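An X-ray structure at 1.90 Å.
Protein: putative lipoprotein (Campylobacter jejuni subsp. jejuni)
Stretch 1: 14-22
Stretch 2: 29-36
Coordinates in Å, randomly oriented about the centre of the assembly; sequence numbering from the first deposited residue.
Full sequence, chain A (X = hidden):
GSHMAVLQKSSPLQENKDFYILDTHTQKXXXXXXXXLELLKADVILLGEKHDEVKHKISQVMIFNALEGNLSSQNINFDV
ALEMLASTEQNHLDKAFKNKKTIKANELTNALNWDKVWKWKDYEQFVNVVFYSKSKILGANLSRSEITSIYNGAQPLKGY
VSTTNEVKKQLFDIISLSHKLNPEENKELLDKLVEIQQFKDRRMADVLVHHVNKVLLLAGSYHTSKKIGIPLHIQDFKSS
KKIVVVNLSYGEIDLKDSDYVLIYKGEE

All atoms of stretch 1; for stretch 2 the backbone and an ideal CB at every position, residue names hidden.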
# COMPACT_ATOMS: atom_id res chain seq x y z
N GLN A 14 4.13 -34.61 -18.44
CA GLN A 14 4.83 -35.62 -19.19
C GLN A 14 6.08 -35.01 -19.85
O GLN A 14 5.97 -34.05 -20.61
CB GLN A 14 3.88 -36.15 -20.26
CG GLN A 14 3.63 -37.62 -20.21
CD GLN A 14 4.40 -38.39 -21.27
OE1 GLN A 14 5.63 -38.30 -21.35
NE2 GLN A 14 3.67 -39.16 -22.07
N GLU A 15 7.26 -35.54 -19.55
CA GLU A 15 8.49 -35.01 -20.12
C GLU A 15 8.48 -35.23 -21.63
O GLU A 15 8.17 -36.33 -22.10
CB GLU A 15 9.74 -35.64 -19.51
CG GLU A 15 11.01 -34.79 -19.75
CD GLU A 15 12.31 -35.43 -19.32
OE1 GLU A 15 12.33 -36.55 -18.78
OE2 GLU A 15 13.35 -34.80 -19.53
N ASN A 16 8.81 -34.17 -22.38
CA ASN A 16 8.88 -34.20 -23.85
C ASN A 16 7.51 -34.06 -24.54
O ASN A 16 7.45 -33.75 -25.72
CB ASN A 16 9.62 -35.44 -24.37
CG ASN A 16 11.07 -35.51 -23.92
OD1 ASN A 16 11.82 -34.56 -24.07
ND2 ASN A 16 11.48 -36.68 -23.40
N LYS A 17 6.42 -34.27 -23.80
CA LYS A 17 5.08 -33.96 -24.30
C LYS A 17 4.59 -32.63 -23.74
O LYS A 17 4.19 -31.75 -24.50
CB LYS A 17 4.08 -35.09 -23.99
CG LYS A 17 3.96 -36.13 -25.13
CD LYS A 17 3.24 -37.42 -24.72
CE LYS A 17 3.64 -38.59 -25.66
NZ LYS A 17 3.18 -39.95 -25.19
N ASP A 18 4.64 -32.49 -22.42
CA ASP A 18 4.13 -31.30 -21.75
C ASP A 18 5.19 -30.23 -21.48
O ASP A 18 4.87 -29.04 -21.35
CB ASP A 18 3.45 -31.71 -20.44
CG ASP A 18 2.30 -32.70 -20.65
OD1 ASP A 18 1.56 -32.57 -21.64
OD2 ASP A 18 2.14 -33.62 -19.82
N PHE A 19 6.45 -30.65 -21.37
CA PHE A 19 7.53 -29.73 -21.04
C PHE A 19 8.88 -30.28 -21.45
O PHE A 19 9.04 -31.48 -21.70
CB PHE A 19 7.55 -29.41 -19.53
CG PHE A 19 8.17 -30.50 -18.69
CD1 PHE A 19 9.52 -30.46 -18.34
CD2 PHE A 19 7.39 -31.56 -18.23
CE1 PHE A 19 10.08 -31.46 -17.57
CE2 PHE A 19 7.95 -32.59 -17.45
CZ PHE A 19 9.29 -32.54 -17.11
N TYR A 20 9.88 -29.40 -21.48
CA TYR A 20 11.25 -29.87 -21.54
C TYR A 20 12.12 -28.90 -20.72
O TYR A 20 11.63 -27.91 -20.16
CB TYR A 20 11.74 -30.08 -22.98
CG TYR A 20 11.79 -28.81 -23.82
CD1 TYR A 20 12.97 -28.07 -23.93
CD2 TYR A 20 10.67 -28.37 -24.53
CE1 TYR A 20 13.03 -26.92 -24.70
CE2 TYR A 20 10.72 -27.21 -25.30
CZ TYR A 20 11.90 -26.51 -25.39
OH TYR A 20 11.94 -25.36 -26.13
N ILE A 21 13.40 -29.22 -20.63
CA ILE A 21 14.34 -28.46 -19.80
C ILE A 21 15.54 -28.08 -20.63
O ILE A 21 16.11 -28.94 -21.30
CB ILE A 21 14.85 -29.33 -18.64
CG1 ILE A 21 13.68 -29.86 -17.79
CG2 ILE A 21 15.90 -28.55 -17.76
CD1 ILE A 21 14.07 -31.02 -16.93
N LEU A 22 15.95 -26.82 -20.54
CA LEU A 22 17.22 -26.39 -21.09
C LEU A 22 18.18 -26.05 -19.97
O LEU A 22 17.80 -25.37 -19.03
CB LEU A 22 17.04 -25.12 -21.92
CG LEU A 22 16.32 -25.19 -23.26
CD1 LEU A 22 16.26 -23.76 -23.80
CD2 LEU A 22 17.08 -26.09 -24.23
N UNK A 29 19.10 -29.16 -24.45
CA UNK A 29 18.00 -29.82 -23.76
C UNK A 29 18.59 -30.88 -22.87
O UNK A 29 19.53 -31.56 -23.26
CB UNK A 29 16.99 -30.42 -24.74
N UNK A 30 18.06 -31.00 -21.66
CA UNK A 30 18.61 -31.93 -20.66
C UNK A 30 17.45 -32.72 -20.06
O UNK A 30 16.37 -32.17 -19.88
CB UNK A 30 19.39 -31.19 -19.57
N UNK A 31 17.65 -34.01 -19.79
CA UNK A 31 16.55 -34.78 -19.21
C UNK A 31 16.26 -34.29 -17.80
O UNK A 31 17.14 -33.77 -17.13
CB UNK A 31 16.88 -36.27 -19.20
N UNK A 32 15.00 -34.43 -17.37
CA UNK A 32 14.62 -34.21 -15.98
C UNK A 32 15.56 -34.94 -15.00
O UNK A 32 16.07 -34.31 -14.08
CB UNK A 32 13.18 -34.67 -15.76
N UNK A 33 15.82 -36.24 -15.22
CA UNK A 33 16.77 -37.03 -14.39
C UNK A 33 18.17 -36.39 -14.35
O UNK A 33 18.74 -36.24 -13.28
CB UNK A 33 16.88 -38.46 -14.93
N UNK A 34 18.74 -36.05 -15.52
CA UNK A 34 20.04 -35.36 -15.59
C UNK A 34 20.04 -33.96 -14.91
O UNK A 34 21.05 -33.59 -14.31
CB UNK A 34 20.45 -35.21 -17.06
N UNK A 35 18.95 -33.22 -14.99
CA UNK A 35 18.86 -31.95 -14.23
C UNK A 35 18.92 -32.24 -12.72
O UNK A 35 19.67 -31.59 -11.98
CB UNK A 35 17.57 -31.20 -14.57
N UNK A 36 18.14 -33.22 -12.26
CA UNK A 36 18.17 -33.63 -10.86
C UNK A 36 19.58 -33.98 -10.36
O UNK A 36 19.98 -33.51 -9.28
CB UNK A 36 17.25 -34.83 -10.66

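Position 29 lies across from Leu22 as an antiparallel, non-hydrogen-bonded pair, their CA atoms 4.4 Å apart, and its CB leaves on the same face of the sheet as the Leu22 side chain. The ideal CB is 4.4 Å from Leu22 CD2 and 4.7 Å from Tyr20 CD1, so an apolar surface lies beside it without closing over it. A branched aliphatic residue or a long chain with an aliphatic stem would suit. The residue is Lys29: its CG packs 3.6 Å from Leu22 CD2 and its CD 3.9 Å from Tyr20 CD1, so the methylenes pack on the apolar surface. Lys29 CA also makes a CA-H...O contact of 3.2 Å with Ile21 O.

At position 30 the backbone is extended (phi/psi -132/142), and its N donates to Ile21 O at 2.9 Å, a bond any residue but proline could make. The CB points sideways, with the Ile21 side chain nearby; a beta-branched aliphatic fits both the extended backbone and this apolar neighbour. Ile30 is found, its CG2 pressed to 3.3 Å from Ile21 CG2, a tight contact, while the end of the side chain leads away. Its carbonyl O accepts from a water at 2.8 Å, and the same water accepts from Ile21 N at 2.9 Å, extending the backbone link.

Position 31, with phi/psi of -68/151, immediately precedes helical angles, and its CB points away overall, although the ideal CB lies 3.8 Å from Glu15 OE2. This is an N-cap, where serine, threonine, aspartate or asparagine can satisfy a free amide of the first turn. Ser31, with chi1 in p, does so: its OG accepts from the N of residue 34 at 3.0 Å.

Position 32 begins the helix, and its N donates to Glu15 OE2 at 2.7 Å; a carboxylate suits the exposed amides of a helix start. The ideal CB lies 3.9 Å from Ile21 CD1 and 4.6 Å from Phe19 CZ, favouring a large apolar or aromatic residue. Phe32 takes the place: its CB keeps 3.9 Å from Ile21 CD1, and its CD1 comes 4.1 Å from Phe19 CZ, although the ring end leads away.

Position 33 has no atom of stretch 1 within 5.5 Å of its ideal CB, so many helix-compatible polar residues would serve. It is Glu33, whose N donates to a water at 2.9 Å that in turn donates to Glu15 OE1 at 2.8 Å.

Position 34 is out of reach, leaving the choice open; a polar residue is reasonable. Asp34 places its acid in the first turn, where the helix dipole favours negative charge.

Position 35 points toward stretch 1, its ideal CB 4.2 Å from Ile21 CD1. A long, flexible apolar chain or a leucine would suit. Met35, present as selenomethionine, brings SE to 3.9 Å from Ile21 CG2.

Position 36 is again out of reach, so stretch 1 sets no preference; the residue is Ile36.

Stretch 2, residues 29-36: KISFEDMI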
# COMPACT_ATOMS: atom_id res chain seq x y z
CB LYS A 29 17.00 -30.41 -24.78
CG LYS A 29 16.36 -29.32 -25.64
CD LYS A 29 15.21 -29.83 -26.53
CE LYS A 29 15.24 -29.26 -27.97
NZ LYS A 29 16.19 -28.13 -28.19
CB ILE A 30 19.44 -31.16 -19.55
CG1 ILE A 30 20.17 -32.12 -18.61
CG2 ILE A 30 18.58 -30.24 -18.75
CD1 ILE A 30 20.98 -31.42 -17.51
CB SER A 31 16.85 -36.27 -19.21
OG SER A 31 17.87 -36.58 -18.29
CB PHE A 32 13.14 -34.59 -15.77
CG PHE A 32 12.65 -34.35 -14.36
CD1 PHE A 32 11.98 -33.19 -14.04
CD2 PHE A 32 12.87 -35.30 -13.36
CE1 PHE A 32 11.53 -32.97 -12.74
CE2 PHE A 32 12.43 -35.09 -12.06
CZ PHE A 32 11.75 -33.92 -11.76
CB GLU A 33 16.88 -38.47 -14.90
CG GLU A 33 16.57 -39.57 -13.87
CD GLU A 33 16.80 -40.99 -14.46
OE1 GLU A 33 15.81 -41.76 -14.61
OE2 GLU A 33 17.97 -41.33 -14.77
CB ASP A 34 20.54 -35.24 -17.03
CG ASP A 34 21.04 -36.58 -17.60
OD1 ASP A 34 21.00 -37.62 -16.89
OD2 ASP A 34 21.47 -36.59 -18.75
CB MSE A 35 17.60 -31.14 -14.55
CG MSE A 35 17.55 -29.83 -13.80
SE MSE A 35 15.86 -28.96 -13.84
CE MSE A 35 14.68 -30.26 -12.94
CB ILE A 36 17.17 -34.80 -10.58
CG1 ILE A 36 15.71 -34.36 -10.85
CG2 ILE A 36 17.37 -35.40 -9.18
CD1 ILE A 36 15.17 -33.22 -9.99
O HOH W 1 14.27 -37.80 -17.11
O HOH W 2 13.98 -32.00 -21.28
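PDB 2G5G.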